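Local coordinates for 4-hydroxybutyrate CoA-transferase (Porphyromonas gingivalis, PDB 3D3U), which probably transfers coenzyme A between carboxylic acids such as acetate and 4-hydroxybutyrate, as a member of the acetyl-CoA hydrolase/transferase family, at residues E16-S21 with Y45-K50; D20-G25 with L117-V122; L215-I220 with M240-V245; R247-G252 with Y278-N283; M316-Q321 with A409-A414. All coordinates share one frame; numbering follows the deposited sequence.

In the fold
The five contacts illustrate how an alpha/beta protein repeats one theme, apolar groups closing the gap between neighbouring elements, in surroundings that differ. Interactions 1 and 2 both use helix 14-21 in the N-terminal half, their centres 10 Å apart: the first is partly buried, with Gln47 on two valines and exposed Lys50 on one, the second buried and apolar. Interactions 3 and 4 both involve helix 243-251. The centre of the former is about 10 Å from that of the chain and it includes a bridging water, whereas the latter sits at the surface and adds a guanidinium group. Interaction 5, buried between a two-stranded sheet and helix 403-413, lies across the chain's centre from interactions 1 and 2.

Interaction 1: E16-S21 with Y45-K50; sequences EAVVDS and YRQREK
Gln47 lies against Val18 and Val19 where two helices of the N-terminal alpha/beta domain meet: helix 14-21, which precedes the first strand of the parallel sheet, and helix 38-46, the crossover helix between parallel strands 27-30 and 54-57. The backbones are closest at Val19 and Gln47, and Gln47 is the residue at which the chain departs from helical geometry as the crossover helix finishes.

The glutamine side chain can be followed outward. Its CB stands 4.0 Å from CG1 of Val18. Chi1 (-60°) sets CG opposite the carbonyl carbon, and one bend at chi2 (-60°) turns the amide along a single methyl of the next valine: CG is 4.0 Å and CD 4.1 Å from Val19 CG2, and OE1 approaches that methyl to 3.5 Å. The other end of the amide turns to the helix start, where NE2 is hydrogen-bonded to OD1 of Asp15; Arg46 NH2 forms a salt bridge with OD2 of the same aspartate. One carboxylate thus ties down both polar tips, while the glutamine's aliphatic part packs on the valines, roughly at a right angle to Val19.

Val18 is the buried member, also resting on Phe40, Ala43 and Met44 of the crossover helix. Val19, nearer solvent, meets a second long chain with the same methyl that faces the amide: its CG2 lies 3.9 Å from CD of Lys50.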
# COMPACT_ATOMS: atom_id res chain seq x y z
N GLU A 16 3.62 -27.56 -14.47
CA GLU A 16 4.96 -27.92 -14.87
C GLU A 16 5.94 -26.97 -14.22
O GLU A 16 7.04 -27.38 -13.75
CB GLU A 16 5.11 -27.90 -16.35
CG GLU A 16 4.12 -28.69 -17.16
CD GLU A 16 4.16 -28.22 -18.62
OE1 GLU A 16 3.94 -27.00 -18.89
OE2 GLU A 16 4.46 -29.07 -19.52
N ALA A 17 5.55 -25.70 -14.15
CA ALA A 17 6.39 -24.72 -13.39
C ALA A 17 6.51 -24.93 -11.84
O ALA A 17 7.60 -24.94 -11.31
CB ALA A 17 6.04 -23.34 -13.73
N VAL A 18 5.41 -25.14 -11.14
CA VAL A 18 5.51 -25.66 -9.77
C VAL A 18 6.44 -26.86 -9.68
O VAL A 18 7.42 -26.89 -8.90
CB VAL A 18 4.14 -26.18 -9.24
CG1 VAL A 18 4.30 -26.95 -8.01
CG2 VAL A 18 3.23 -25.08 -8.97
N VAL A 19 6.16 -27.87 -10.45
CA VAL A 19 7.02 -29.00 -10.22
C VAL A 19 8.50 -28.74 -10.47
O VAL A 19 9.27 -29.20 -9.67
CB VAL A 19 6.61 -30.23 -10.89
CG1 VAL A 19 7.65 -31.29 -10.60
CG2 VAL A 19 5.27 -30.63 -10.32
N ASP A 20 8.88 -28.04 -11.55
CA ASP A 20 10.32 -27.88 -11.89
C ASP A 20 10.96 -26.81 -11.06
O ASP A 20 12.12 -26.85 -10.77
CB ASP A 20 10.57 -27.61 -13.40
CG ASP A 20 10.18 -28.86 -14.30
OD1 ASP A 20 10.92 -29.91 -14.17
OD2 ASP A 20 9.12 -28.96 -15.08
N SER A 21 10.19 -25.85 -10.62
CA SER A 21 10.83 -24.78 -9.92
C SER A 21 10.80 -25.04 -8.43
O SER A 21 11.47 -24.33 -7.73
CB SER A 21 10.10 -23.49 -10.20
OG SER A 21 8.88 -23.49 -9.44
N TYR A 45 -1.51 -26.34 -4.84
CA TYR A 45 -2.53 -27.25 -4.32
C TYR A 45 -2.60 -28.61 -5.07
O TYR A 45 -2.36 -29.68 -4.47
CB TYR A 45 -3.92 -26.65 -4.38
CG TYR A 45 -4.89 -27.46 -3.62
CD1 TYR A 45 -5.02 -27.28 -2.23
CD2 TYR A 45 -5.64 -28.45 -4.23
CE1 TYR A 45 -5.92 -28.01 -1.47
CE2 TYR A 45 -6.52 -29.22 -3.47
CZ TYR A 45 -6.66 -29.01 -2.07
OH TYR A 45 -7.54 -29.76 -1.27
N ARG A 46 -2.95 -28.59 -6.34
CA ARG A 46 -2.97 -29.84 -7.08
C ARG A 46 -1.69 -30.66 -6.94
O ARG A 46 -1.79 -31.86 -6.87
CB ARG A 46 -3.17 -29.57 -8.54
CG ARG A 46 -4.41 -28.84 -8.84
CD ARG A 46 -4.72 -28.92 -10.28
NE ARG A 46 -3.77 -28.08 -10.92
CZ ARG A 46 -3.98 -26.79 -11.10
NH1 ARG A 46 -5.15 -26.22 -10.70
NH2 ARG A 46 -2.96 -26.08 -11.69
N GLN A 47 -0.51 -30.04 -6.95
CA GLN A 47 0.74 -30.77 -6.95
C GLN A 47 1.24 -31.02 -5.56
O GLN A 47 2.40 -31.38 -5.43
CB GLN A 47 1.84 -30.08 -7.77
CG GLN A 47 1.48 -29.90 -9.28
CD GLN A 47 1.22 -31.22 -10.03
OE1 GLN A 47 2.07 -32.12 -9.97
NE2 GLN A 47 0.02 -31.35 -10.69
N ARG A 48 0.41 -30.85 -4.51
CA ARG A 48 0.91 -30.94 -3.09
C ARG A 48 1.70 -32.19 -2.66
O ARG A 48 2.61 -32.15 -1.81
CB ARG A 48 -0.18 -30.76 -2.11
CG ARG A 48 -1.18 -31.78 -2.12
CD ARG A 48 -2.45 -31.20 -1.47
NE ARG A 48 -3.51 -32.16 -1.09
CZ ARG A 48 -4.67 -32.28 -1.71
NH1 ARG A 48 -5.59 -33.12 -1.27
NH2 ARG A 48 -4.92 -31.53 -2.75
N GLU A 49 1.39 -33.28 -3.33
CA GLU A 49 1.75 -34.61 -2.88
C GLU A 49 3.19 -34.71 -3.31
O GLU A 49 3.91 -35.54 -2.80
CB GLU A 49 0.79 -35.60 -3.57
CG GLU A 49 -0.63 -34.93 -3.97
CD GLU A 49 -1.90 -35.53 -3.21
OE1 GLU A 49 -1.76 -36.70 -2.67
OE2 GLU A 49 -3.04 -34.91 -3.16
N LYS A 50 3.63 -33.83 -4.21
CA LYS A 50 5.04 -33.79 -4.56
C LYS A 50 5.87 -32.72 -3.87
O LYS A 50 7.09 -32.88 -3.84
CB LYS A 50 5.27 -33.52 -6.02
CG LYS A 50 4.44 -34.26 -6.87
CD LYS A 50 4.80 -33.96 -8.34
CE LYS A 50 3.89 -34.71 -9.34
NZ LYS A 50 3.62 -36.10 -8.80

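Interaction 2: D20-G25 with L117-V122; sequences DSLKPG and LDVAVV
Leu22 swings its CG anti to its own carbonyl carbon (chi1 -71°), and a second torsion of -159° extends CD1 away from the backbone and leaves CD2, the other branch, turned toward Val119. Although the leucine's CB does not aim directly at the strand, these torsions bring its tip there: Leu22 CD2 stops 3.9 Å from Val119 CG1. Val119, whose CB does point at the incoming segment, offers that single methyl to two partners. Besides Leu22 CD2, its CG1 lies 4.1 Å from the backbone O of Ser21. The two side chains meet at about a right angle, so the contact is one methyl on another and not two chains lying alongside.

Ser21 illustrates how a polar residue can face a hydrophobic sheet. Its OG turns back (chi1 76°) to donate a hydrogen bond to the carbonyl O of Ala17, one turn earlier in the helix, approaching from above the carbonyl plane. The hydroxyl is therefore satisfied by its own helix, and the residue can sit beside Val153 and Phe40.

Around the pair, Leu22 also touches Val28 and Met44, while Val119 packs on Val28 and Val153, from the two strands that flank its own (27-30 and 151-157). Backbone bonds from Val119 and Val121 to Val29 secure the parallel pairing on one side. The helix end and the leucine after it thus cover the start of strand 119-125, a central strand of a six-stranded parallel sheet with the order 3-2-1-4-5-6, the order of the Rossmann-like fold.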
# COMPACT_ATOMS: atom_id res chain seq x y z
N ASP A 20 8.88 -28.04 -11.55
CA ASP A 20 10.32 -27.88 -11.89
C ASP A 20 10.96 -26.81 -11.06
O ASP A 20 12.12 -26.85 -10.77
CB ASP A 20 10.57 -27.61 -13.40
CG ASP A 20 10.18 -28.86 -14.30
OD1 ASP A 20 10.92 -29.91 -14.17
OD2 ASP A 20 9.12 -28.96 -15.08
N SER A 21 10.19 -25.85 -10.62
CA SER A 21 10.83 -24.78 -9.92
C SER A 21 10.80 -25.04 -8.43
O SER A 21 11.47 -24.33 -7.73
CB SER A 21 10.10 -23.49 -10.20
OG SER A 21 8.88 -23.49 -9.44
N LEU A 22 10.05 -26.02 -7.91
CA LEU A 22 9.93 -26.04 -6.48
C LEU A 22 10.59 -27.18 -5.84
O LEU A 22 9.92 -28.09 -5.28
CB LEU A 22 8.48 -26.03 -6.05
CG LEU A 22 7.79 -24.69 -6.29
CD1 LEU A 22 6.58 -24.52 -5.45
CD2 LEU A 22 8.77 -23.56 -5.99
N LYS A 23 11.91 -27.14 -5.88
CA LYS A 23 12.70 -28.22 -5.28
C LYS A 23 12.40 -28.31 -3.75
O LYS A 23 12.13 -27.29 -3.11
CB LYS A 23 14.22 -28.04 -5.63
CG LYS A 23 14.50 -28.22 -7.11
CD LYS A 23 13.48 -29.33 -7.61
CE LYS A 23 13.51 -29.73 -9.18
NZ LYS A 23 14.94 -29.74 -9.80
N PRO A 24 12.42 -29.52 -3.18
CA PRO A 24 12.38 -29.68 -1.72
C PRO A 24 13.23 -28.63 -0.95
O PRO A 24 14.29 -28.19 -1.37
CB PRO A 24 12.94 -31.09 -1.51
CG PRO A 24 12.77 -31.80 -2.74
CD PRO A 24 12.46 -30.84 -3.85
N GLY A 25 12.71 -28.21 0.19
CA GLY A 25 13.34 -27.14 0.91
C GLY A 25 13.43 -25.77 0.24
O GLY A 25 14.07 -24.94 0.80
N LEU A 117 15.44 -15.80 -0.62
CA LEU A 117 14.51 -16.22 -1.65
C LEU A 117 15.22 -16.95 -2.79
O LEU A 117 16.25 -16.51 -3.32
CB LEU A 117 13.71 -14.99 -2.12
CG LEU A 117 13.77 -14.53 -3.55
CD1 LEU A 117 12.37 -14.42 -4.01
CD2 LEU A 117 14.48 -13.23 -3.75
N ASP A 118 14.66 -18.08 -3.15
CA ASP A 118 15.18 -18.85 -4.22
C ASP A 118 14.39 -18.59 -5.55
O ASP A 118 15.02 -18.52 -6.66
CB ASP A 118 15.06 -20.34 -3.81
CG ASP A 118 16.12 -20.78 -2.81
OD1 ASP A 118 17.32 -20.31 -2.94
OD2 ASP A 118 15.83 -21.59 -1.86
N VAL A 119 13.05 -18.55 -5.43
CA VAL A 119 12.15 -18.31 -6.56
C VAL A 119 11.19 -17.17 -6.22
O VAL A 119 10.61 -17.17 -5.17
CB VAL A 119 11.33 -19.62 -7.00
CG1 VAL A 119 11.24 -20.60 -5.93
CG2 VAL A 119 9.89 -19.31 -7.53
N ALA A 120 11.00 -16.24 -7.14
CA ALA A 120 10.03 -15.21 -7.00
C ALA A 120 8.83 -15.50 -7.93
O ALA A 120 9.00 -15.60 -9.13
CB ALA A 120 10.70 -13.82 -7.36
N VAL A 121 7.63 -15.66 -7.40
CA VAL A 121 6.49 -15.93 -8.26
C VAL A 121 5.62 -14.69 -8.40
O VAL A 121 5.00 -14.35 -7.44
CB VAL A 121 5.62 -17.06 -7.75
CG1 VAL A 121 4.34 -17.21 -8.59
CG2 VAL A 121 6.39 -18.25 -7.90
N VAL A 122 5.56 -14.05 -9.57
CA VAL A 122 4.89 -12.80 -9.79
C VAL A 122 3.87 -12.88 -10.90
O VAL A 122 3.89 -13.77 -11.77
CB VAL A 122 5.86 -11.67 -10.20
CG1 VAL A 122 6.98 -11.48 -9.20
CG2 VAL A 122 6.43 -11.91 -11.57

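Interaction 3: L215-I220 with M240-V245; sequences LGIGGI and MFTDGV
Two loops at the carboxyl ends of neighbouring parallel strands, 212-215 and 235-237, come together here, each on its way into a helix. Ile217, in a glycine-rich turn, is the residue that bridges them. Its CG2 branch meets two residues of the opposing loop: it lies 3.6 Å from CG of Met240, with SD of the same methionine at 4.1 Å, while OG1 of Thr242 sits beside both CB and CG2 of the isoleucine. The methionine is set for this by its first torsion, which places CG between its backbone N and carbonyl carbon (chi1 61°). The isoleucine meets the threonine at roughly a right angle. Met240 is further backed by Leu270 and Phe272.

No direct hydrogen bond joins the two loops; a water links them instead, donating to Gly216 O at 2.8 Å and accepting a weak bond from Thr242 N at 3.4 Å. Gly218, beyond the isoleucine, has a positive phi of 141°, backbone angles that suit glycine because a CB would press on the carbonyl O of Ile217.

Such side-by-side strand-to-helix loops, one of them rich in glycine, form the carboxyl-end rim of the parallel sheet in an alpha/beta fold built from beta-alpha-beta crossovers.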
# COMPACT_ATOMS: atom_id res chain seq x y z
N LEU A 215 -2.51 9.29 0.95
CA LEU A 215 -3.56 8.67 1.76
C LEU A 215 -3.75 7.16 1.64
O LEU A 215 -3.31 6.56 0.70
CB LEU A 215 -4.92 9.35 1.50
CG LEU A 215 -5.47 9.85 0.18
CD1 LEU A 215 -6.82 9.19 0.03
CD2 LEU A 215 -5.70 11.31 0.27
N GLY A 216 -4.43 6.53 2.59
CA GLY A 216 -4.83 5.14 2.35
C GLY A 216 -5.99 4.90 1.40
O GLY A 216 -6.22 5.65 0.44
N ILE A 217 -6.69 3.79 1.68
CA ILE A 217 -7.91 3.29 0.99
C ILE A 217 -9.00 2.91 2.05
O ILE A 217 -8.71 2.21 3.00
CB ILE A 217 -7.58 2.07 0.05
CG1 ILE A 217 -7.84 0.71 0.70
CG2 ILE A 217 -6.17 2.13 -0.45
CD1 ILE A 217 -6.83 0.25 1.77
N GLY A 218 -10.22 3.36 1.90
CA GLY A 218 -11.18 3.17 2.97
C GLY A 218 -12.06 4.38 3.13
O GLY A 218 -11.73 5.46 2.67
N GLY A 219 -13.19 4.20 3.78
CA GLY A 219 -13.97 5.33 4.21
C GLY A 219 -13.22 6.67 4.38
O GLY A 219 -13.53 7.66 3.64
N ILE A 220 -12.26 6.73 5.34
CA ILE A 220 -11.58 8.00 5.60
C ILE A 220 -10.96 8.63 4.30
O ILE A 220 -11.35 9.78 3.91
CB ILE A 220 -10.61 7.89 6.76
CG1 ILE A 220 -11.38 7.84 8.09
CG2 ILE A 220 -9.72 9.07 6.82
CD1 ILE A 220 -11.43 6.38 8.74
N MET A 240 -0.34 3.59 -1.82
CA MET A 240 -1.35 2.85 -2.67
C MET A 240 -2.53 3.65 -3.07
O MET A 240 -2.79 4.62 -2.48
CB MET A 240 -1.86 1.57 -2.01
CG MET A 240 -2.56 1.82 -0.70
SD MET A 240 -2.65 0.26 0.34
CE MET A 240 -0.94 -0.14 0.94
N PHE A 241 -3.27 3.26 -4.05
CA PHE A 241 -4.46 4.02 -4.21
C PHE A 241 -5.57 3.24 -4.85
O PHE A 241 -5.29 2.14 -5.43
CB PHE A 241 -4.20 5.37 -4.91
CG PHE A 241 -3.88 5.25 -6.32
CD1 PHE A 241 -2.57 5.41 -6.74
CD2 PHE A 241 -4.85 4.88 -7.24
CE1 PHE A 241 -2.19 5.22 -8.13
CE2 PHE A 241 -4.51 4.72 -8.64
CZ PHE A 241 -3.17 4.91 -9.08
N THR A 242 -6.81 3.76 -4.74
CA THR A 242 -8.02 3.07 -5.35
C THR A 242 -8.76 3.97 -6.33
O THR A 242 -8.27 5.02 -6.81
CB THR A 242 -9.11 2.57 -4.31
OG1 THR A 242 -8.57 2.30 -3.00
CG2 THR A 242 -9.83 1.24 -4.76
N ASP A 243 -10.01 3.58 -6.56
CA ASP A 243 -10.92 4.32 -7.42
C ASP A 243 -11.05 5.75 -7.07
O ASP A 243 -11.41 6.48 -7.92
CB ASP A 243 -12.30 3.71 -7.42
CG ASP A 243 -12.30 2.26 -7.83
OD1 ASP A 243 -13.24 1.89 -8.58
OD2 ASP A 243 -11.42 1.42 -7.46
N GLY A 244 -10.74 6.17 -5.84
CA GLY A 244 -10.99 7.57 -5.44
C GLY A 244 -10.11 8.51 -6.23
O GLY A 244 -10.54 9.56 -6.78
N VAL A 245 -8.86 8.06 -6.34
CA VAL A 245 -7.85 8.79 -7.11
C VAL A 245 -8.21 9.02 -8.57
O VAL A 245 -7.87 10.09 -9.12
CB VAL A 245 -6.48 8.10 -6.99
CG1 VAL A 245 -5.36 8.85 -7.80
CG2 VAL A 245 -6.11 8.11 -5.53
O HOH W 1 -6.17 6.06 -2.28

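Interaction 4: R247-G252 with Y278-N283; sequences RMIRKG and YDFVNN
Phe280 presents the edge of its ring to Ile249: CG2 of the isoleucine lies in the ring plane, 3.9 Å from CZ. The guanidinium group of Arg250 approaches the same ring obliquely, the two planes inclined by 65°, so this is not a parallel stack. Its NH1 comes to 3.5 Å of Phe280 CD1, and the aliphatic part follows, with Arg250 CD 4.0 Å from Phe280 CE1. Arginine and phenylalanine chains slide past one another in opposite directions, which spreads the contact over several atoms.

The phenylalanine reaches across because its CG stands anti to the backbone N (chi1 174°), sending the ring away from its helix. The arginine chain instead folds at chi2 and chi3, and its charge finds a partner near the start of the other helix: NH2 forms a salt bridge with OE1 of Glu276. That bond probably helps keep the guanidinium beside the ring on this surface.

Helix 243-251 connects strands 235-237 and 266-268, and helix 275-281 connects 266-268 and 287-289; the contact thus joins two successive crossover helices of the larger sheet, while Met248 packs on Leu225 of helix 219-226.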
# COMPACT_ATOMS: atom_id res chain seq x y z
N ARG A 247 -11.13 9.17 -9.87
CA ARG A 247 -12.24 10.04 -9.82
C ARG A 247 -11.74 11.53 -9.82
O ARG A 247 -12.27 12.43 -10.50
CB ARG A 247 -13.00 9.67 -8.51
CG ARG A 247 -14.51 9.69 -8.64
CD ARG A 247 -15.27 10.63 -7.65
NE ARG A 247 -14.61 10.86 -6.34
CZ ARG A 247 -14.61 9.97 -5.39
NH1 ARG A 247 -15.24 8.82 -5.60
NH2 ARG A 247 -13.99 10.20 -4.25
N MET A 248 -10.72 11.80 -9.03
CA MET A 248 -10.33 13.13 -8.92
C MET A 248 -9.40 13.47 -10.06
O MET A 248 -9.32 14.63 -10.47
CB MET A 248 -9.58 13.26 -7.64
CG MET A 248 -10.38 12.91 -6.51
SD MET A 248 -11.46 14.27 -6.04
CE MET A 248 -12.76 13.13 -5.30
N ILE A 249 -8.65 12.49 -10.54
CA ILE A 249 -7.82 12.76 -11.68
C ILE A 249 -8.81 13.14 -12.73
O ILE A 249 -8.69 14.20 -13.30
CB ILE A 249 -7.01 11.57 -12.09
CG1 ILE A 249 -5.98 11.29 -11.00
CG2 ILE A 249 -6.39 11.88 -13.52
CD1 ILE A 249 -5.20 10.01 -11.16
N ARG A 250 -9.81 12.29 -12.90
CA ARG A 250 -10.95 12.55 -13.77
C ARG A 250 -11.58 13.96 -13.65
O ARG A 250 -11.76 14.61 -14.64
CB ARG A 250 -12.03 11.51 -13.52
CG ARG A 250 -12.47 10.87 -14.74
CD ARG A 250 -11.72 9.65 -15.05
NE ARG A 250 -12.51 8.48 -14.77
CZ ARG A 250 -12.61 7.41 -15.57
NH1 ARG A 250 -11.95 7.37 -16.75
NH2 ARG A 250 -13.38 6.38 -15.18
N LYS A 251 -11.89 14.45 -12.45
CA LYS A 251 -12.55 15.75 -12.32
C LYS A 251 -11.57 16.86 -12.60
O LYS A 251 -11.94 17.99 -12.60
CB LYS A 251 -13.16 15.94 -10.92
CG LYS A 251 -14.36 15.03 -10.55
CD LYS A 251 -14.40 14.76 -9.02
CE LYS A 251 -15.80 14.78 -8.36
NZ LYS A 251 -16.76 13.94 -9.13
N GLY A 252 -10.30 16.59 -12.82
CA GLY A 252 -9.34 17.72 -13.01
C GLY A 252 -8.58 18.20 -11.75
O GLY A 252 -7.60 18.93 -11.84
N TYR A 278 -8.76 -0.69 -13.08
CA TYR A 278 -7.79 -1.44 -13.90
C TYR A 278 -7.82 -0.97 -15.31
O TYR A 278 -6.75 -0.54 -15.81
CB TYR A 278 -7.91 -2.96 -13.80
CG TYR A 278 -7.89 -3.39 -12.34
CD1 TYR A 278 -7.07 -2.74 -11.41
CD2 TYR A 278 -8.71 -4.41 -11.86
CE1 TYR A 278 -7.07 -3.08 -10.07
CE2 TYR A 278 -8.71 -4.76 -10.49
CZ TYR A 278 -7.89 -4.07 -9.60
OH TYR A 278 -7.84 -4.39 -8.24
N ASP A 279 -8.99 -0.93 -15.92
CA ASP A 279 -9.00 -0.30 -17.25
C ASP A 279 -8.53 1.12 -17.39
O ASP A 279 -8.08 1.47 -18.44
CB ASP A 279 -10.33 -0.39 -18.03
CG ASP A 279 -11.00 -1.69 -17.90
OD1 ASP A 279 -10.32 -2.65 -17.54
OD2 ASP A 279 -12.24 -1.83 -18.09
N PHE A 280 -8.68 1.97 -16.37
CA PHE A 280 -8.17 3.36 -16.44
C PHE A 280 -6.63 3.38 -16.35
O PHE A 280 -5.93 4.11 -17.11
CB PHE A 280 -8.75 4.17 -15.29
CG PHE A 280 -8.20 5.59 -15.14
CD1 PHE A 280 -8.64 6.65 -15.98
CD2 PHE A 280 -7.34 5.93 -14.06
CE1 PHE A 280 -8.17 8.01 -15.82
CE2 PHE A 280 -6.89 7.29 -13.91
CZ PHE A 280 -7.33 8.33 -14.81
N VAL A 281 -6.07 2.60 -15.43
CA VAL A 281 -4.61 2.69 -15.30
C VAL A 281 -3.83 1.99 -16.42
O VAL A 281 -2.61 2.25 -16.67
CB VAL A 281 -4.14 2.29 -13.91
CG1 VAL A 281 -5.01 3.09 -12.87
CG2 VAL A 281 -4.15 0.71 -13.74
N ASN A 282 -4.53 1.12 -17.13
CA ASN A 282 -3.84 0.44 -18.17
C ASN A 282 -3.32 1.46 -19.17
O ASN A 282 -4.07 2.28 -19.67
CB ASN A 282 -4.78 -0.55 -18.77
CG ASN A 282 -4.10 -1.49 -19.71
OD1 ASN A 282 -2.87 -1.58 -19.77
ND2 ASN A 282 -4.89 -2.21 -20.48
N ASN A 283 -2.01 1.44 -19.38
CA ASN A 283 -1.38 2.16 -20.52
C ASN A 283 -1.70 3.59 -20.36
O ASN A 283 -2.28 4.17 -21.24
CB ASN A 283 -1.98 1.72 -21.85
CG ASN A 283 -1.19 0.66 -22.48
OD1 ASN A 283 0.02 0.81 -22.65
ND2 ASN A 283 -1.84 -0.45 -22.83

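Interaction 5: M316-Q321 with A409-A414; sequences MDLMGQ and ALTAIA
Met316 and Leu410 form the centre of a buried contact in the C-terminal alpha/beta domain, where a short two-stranded parallel sheet, 316-317 with 369-370, meets helix 403-413. The methionine's terminal methyl does the touching: its CE lies 3.7 Å from Leu410 CD2 and 4.0 Å from Leu410 CD1, close to both branches of the leucine fork. With chi1 at 165° the methionine's CG points opposite its backbone N, and the chain heads for the helix before it bends at its next two torsions; the two side chains meet at about a right angle.

A second contact lies one residue along the helix. Leu318 CD2 rests 3.8 Å from OG1 of Thr411, a hydroxyl already engaged in a hydrogen bond with the carbonyl O of Ala407 in its own helix. Leu422 of the following helix, 418-427, touches both Leu318 and Thr411.

Further out, several features hold these groups in place. Backbone bonds from Met316 to Arg368 and Val370, and from Leu318 to Val370, hold strand 316-317 and the residue after it to strand 369-370 and its approach, while Val389 of the nine-stranded sheet packs against Met316 and Leu410 alike. After the strand the chain reverses: Gly320 N bonds to Asp317 O at 3.3 Å, and Asp317 OD1 gathers weak bonds from Gly320 N at 2.9 Å and from Gln321 N at 3.0 Å. On the helix side, Leu410 O accepts from both Ile413 N and Ala414 N, the latter at 3.1 Å.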
# COMPACT_ATOMS: atom_id res chain seq x y z
N MET A 316 -5.18 5.91 20.23
CA MET A 316 -4.19 6.89 20.53
C MET A 316 -4.30 7.28 21.95
O MET A 316 -5.33 7.03 22.59
CB MET A 316 -4.47 8.11 19.73
CG MET A 316 -3.68 9.31 20.25
SD MET A 316 -2.93 10.07 18.74
CE MET A 316 -2.89 11.74 19.15
N ASP A 317 -3.27 7.92 22.47
CA ASP A 317 -3.32 8.24 23.92
C ASP A 317 -3.28 9.72 24.23
O ASP A 317 -3.07 10.54 23.35
CB ASP A 317 -2.29 7.44 24.74
CG ASP A 317 -0.83 7.95 24.59
OD1 ASP A 317 -0.50 8.92 23.82
OD2 ASP A 317 0.08 7.41 25.26
N LEU A 318 -3.49 10.07 25.50
CA LEU A 318 -3.49 11.49 25.91
C LEU A 318 -2.18 12.27 25.66
O LEU A 318 -2.05 13.42 26.10
CB LEU A 318 -3.88 11.61 27.38
CG LEU A 318 -5.35 11.37 27.75
CD1 LEU A 318 -5.61 11.78 29.21
CD2 LEU A 318 -6.28 12.09 26.81
N MET A 319 -1.26 11.66 24.89
CA MET A 319 0.12 12.07 24.78
C MET A 319 0.59 12.12 23.32
O MET A 319 1.57 12.79 23.00
CB MET A 319 0.96 11.05 25.47
CG MET A 319 2.30 11.53 25.85
SD MET A 319 2.39 11.37 27.65
CE MET A 319 1.55 9.80 28.13
N GLY A 320 -0.05 11.39 22.44
CA GLY A 320 0.32 11.54 21.05
C GLY A 320 0.89 10.28 20.47
O GLY A 320 1.72 10.30 19.56
N GLN A 321 0.39 9.17 20.98
CA GLN A 321 1.02 7.95 20.75
C GLN A 321 0.02 6.88 20.28
O GLN A 321 -1.00 6.63 20.97
CB GLN A 321 1.72 7.62 22.04
CG GLN A 321 2.62 8.75 22.46
CD GLN A 321 3.58 8.36 23.60
OE1 GLN A 321 3.16 7.70 24.55
NE2 GLN A 321 4.88 8.79 23.51
N ALA A 409 -6.17 19.01 23.96
CA ALA A 409 -6.59 19.58 22.74
C ALA A 409 -7.22 18.38 22.07
O ALA A 409 -8.13 18.49 21.20
CB ALA A 409 -5.42 20.07 21.98
N LEU A 410 -6.69 17.22 22.44
CA LEU A 410 -7.17 15.92 21.93
C LEU A 410 -8.53 15.66 22.55
O LEU A 410 -9.50 15.33 21.83
CB LEU A 410 -6.29 14.80 22.45
CG LEU A 410 -5.48 13.89 21.57
CD1 LEU A 410 -6.09 13.85 20.19
CD2 LEU A 410 -4.04 14.35 21.52
N THR A 411 -8.59 15.79 23.88
CA THR A 411 -9.80 15.49 24.63
C THR A 411 -10.99 16.25 24.04
O THR A 411 -12.11 15.79 24.04
CB THR A 411 -9.63 15.91 26.10
OG1 THR A 411 -8.79 14.96 26.75
CG2 THR A 411 -10.96 15.90 26.86
N ALA A 412 -10.70 17.46 23.55
CA ALA A 412 -11.67 18.27 22.90
C ALA A 412 -12.18 17.57 21.66
O ALA A 412 -13.32 17.76 21.37
CB ALA A 412 -11.14 19.77 22.63
N ILE A 413 -11.42 16.77 20.93
CA ILE A 413 -12.04 16.08 19.77
C ILE A 413 -12.49 14.59 19.95
O ILE A 413 -12.98 13.92 18.98
CB ILE A 413 -11.12 16.10 18.60
CG1 ILE A 413 -10.03 15.10 18.80
CG2 ILE A 413 -10.63 17.51 18.39
CD1 ILE A 413 -9.22 14.98 17.67
N ALA A 414 -12.29 14.09 21.17
CA ALA A 414 -12.86 12.85 21.62
C ALA A 414 -14.39 12.84 21.62
O ALA A 414 -15.07 13.88 21.64
CB ALA A 414 -12.37 12.57 23.09